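Local coordinates for protein probable TonB-dependent siderophore receptor PirA (Acinetobacter baumannii, PDB 5FR8) that probably takes part in the first step of iron uptake as an outer-membrane receptor that binds iron-chelating siderophores and may recognise ferric enterobactin, at residues D398-G403 against G548-S553. Residues are numbered along the deposited sequence; the frame is centred on the assembly and turned at random.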
# COMPACT_ATOMS: atom_id res chain seq x y z
N ASP A 398 -15.97 -22.09 21.06
CA ASP A 398 -15.96 -23.54 21.12
C ASP A 398 -17.10 -24.08 20.29
O ASP A 398 -17.04 -25.19 19.78
CB ASP A 398 -16.06 -24.02 22.58
CG ASP A 398 -14.80 -23.71 23.37
OD1 ASP A 398 -13.70 -23.75 22.76
OD2 ASP A 398 -14.92 -23.43 24.59
N GLN A 399 -18.15 -23.27 20.12
CA GLN A 399 -19.33 -23.74 19.40
C GLN A 399 -19.28 -23.33 17.93
O GLN A 399 -19.55 -24.14 17.04
CB GLN A 399 -20.61 -23.19 20.05
CG GLN A 399 -20.78 -23.65 21.47
CD GLN A 399 -21.92 -22.94 22.15
OE1 GLN A 399 -23.06 -23.05 21.72
NE2 GLN A 399 -21.62 -22.22 23.23
N LEU A 400 -18.92 -22.07 17.69
CA LEU A 400 -18.88 -21.52 16.34
C LEU A 400 -17.65 -21.97 15.53
O LEU A 400 -17.74 -22.11 14.31
CB LEU A 400 -18.93 -19.99 16.39
CG LEU A 400 -20.17 -19.33 16.99
CD1 LEU A 400 -20.16 -17.84 16.66
CD2 LEU A 400 -21.47 -19.97 16.51
N ALA A 401 -16.50 -22.19 16.18
CA ALA A 401 -15.26 -22.46 15.46
C ALA A 401 -14.61 -23.73 15.97
O ALA A 401 -14.03 -23.74 17.05
CB ALA A 401 -14.30 -21.30 15.62
N LYS A 402 -14.71 -24.79 15.17
CA LYS A 402 -14.14 -26.07 15.52
C LYS A 402 -13.07 -26.42 14.51
O LYS A 402 -13.05 -25.89 13.41
CB LYS A 402 -15.22 -27.15 15.55
CG LYS A 402 -16.22 -26.96 16.67
CD LYS A 402 -17.47 -27.76 16.42
CE LYS A 402 -18.54 -27.42 17.43
NZ LYS A 402 -19.50 -28.55 17.58
N GLY A 403 -12.16 -27.31 14.90
CA GLY A 403 -11.02 -27.66 14.06
C GLY A 403 -9.87 -26.70 14.31
O GLY A 403 -10.00 -25.77 15.12
N GLY A 548 -27.57 -15.08 13.34
CA GLY A 548 -28.08 -16.00 14.34
C GLY A 548 -27.53 -15.67 15.70
O GLY A 548 -26.87 -14.66 15.88
N THR A 549 -27.77 -16.53 16.67
CA THR A 549 -27.33 -16.25 18.03
C THR A 549 -26.68 -17.48 18.68
O THR A 549 -26.93 -18.60 18.24
CB THR A 549 -28.52 -15.76 18.85
OG1 THR A 549 -28.07 -15.38 20.15
CG2 THR A 549 -29.58 -16.84 18.96
N VAL A 550 -25.84 -17.26 19.70
CA VAL A 550 -25.18 -18.38 20.43
C VAL A 550 -24.99 -18.07 21.91
O VAL A 550 -24.73 -16.92 22.26
CB VAL A 550 -23.79 -18.72 19.84
CG1 VAL A 550 -22.81 -17.56 20.01
CG2 VAL A 550 -23.22 -19.97 20.49
N ASP A 551 -25.08 -19.10 22.75
CA ASP A 551 -24.89 -18.96 24.21
C ASP A 551 -23.51 -19.39 24.65
O ASP A 551 -23.14 -20.55 24.50
CB ASP A 551 -25.93 -19.77 24.98
CG ASP A 551 -27.22 -19.03 25.17
OD1 ASP A 551 -27.17 -17.81 25.47
OD2 ASP A 551 -28.28 -19.68 25.00
N GLY A 552 -22.77 -18.45 25.22
CA GLY A 552 -21.37 -18.65 25.52
C GLY A 552 -21.09 -18.60 27.01
O GLY A 552 -21.36 -17.62 27.70
N SER A 553 -20.52 -19.68 27.51
CA SER A 553 -20.18 -19.75 28.91
C SER A 553 -18.83 -19.09 29.14
O SER A 553 -17.91 -19.24 28.34
CB SER A 553 -20.18 -21.19 29.37
OG SER A 553 -21.40 -21.80 29.00
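The flat carboxamide of Gln399 meets the methyl CG2 of Val550 over one face and the carbonyl of Asp551 at its rim. CG2 sits almost directly above the amide oxygen, with Gln399 OE1 to Val550 CG2 at 3.3 Å, and lies 3.6 Å from Gln399 CD. At the edge, Gln399 NE2 donates a hydrogen bond to Asp551 O (2.6 Å). The bond is fairly straight, 161° at the hydrogen, and the acceptor lies nearly in the amide plane, whereas the donor is tilted 30° from the plane of the carbonyl. Gln399 CD stands anti to CA (chi2 171°), which carries this amide carbon out from the helix toward the strand. The same NE2 also makes weak hydrogen bonds with Ser394 O and Gly395 O, so the amide spans the strand and, weakly, the residues just ahead of helix 396-400.

In the topology of TonB-dependent receptors, a plugged beta-barrel with long extracellular loops, the contact joins two such loops: the short helix 396-400, between barrel strands 365-380 and 407-422, and strand 548-553, which pairs antiparallel with the extended strand 564-591. Next to the amide, Leu400 CD2 approaches Val550 CB at 4.2 Å. Both side chains also pack on strand 564-591, Leu400 against Ile569 and the buried Val550 against Trp567. Further along the strand, the backbone of Ser553 hydrogen-bonds to that of Ser394.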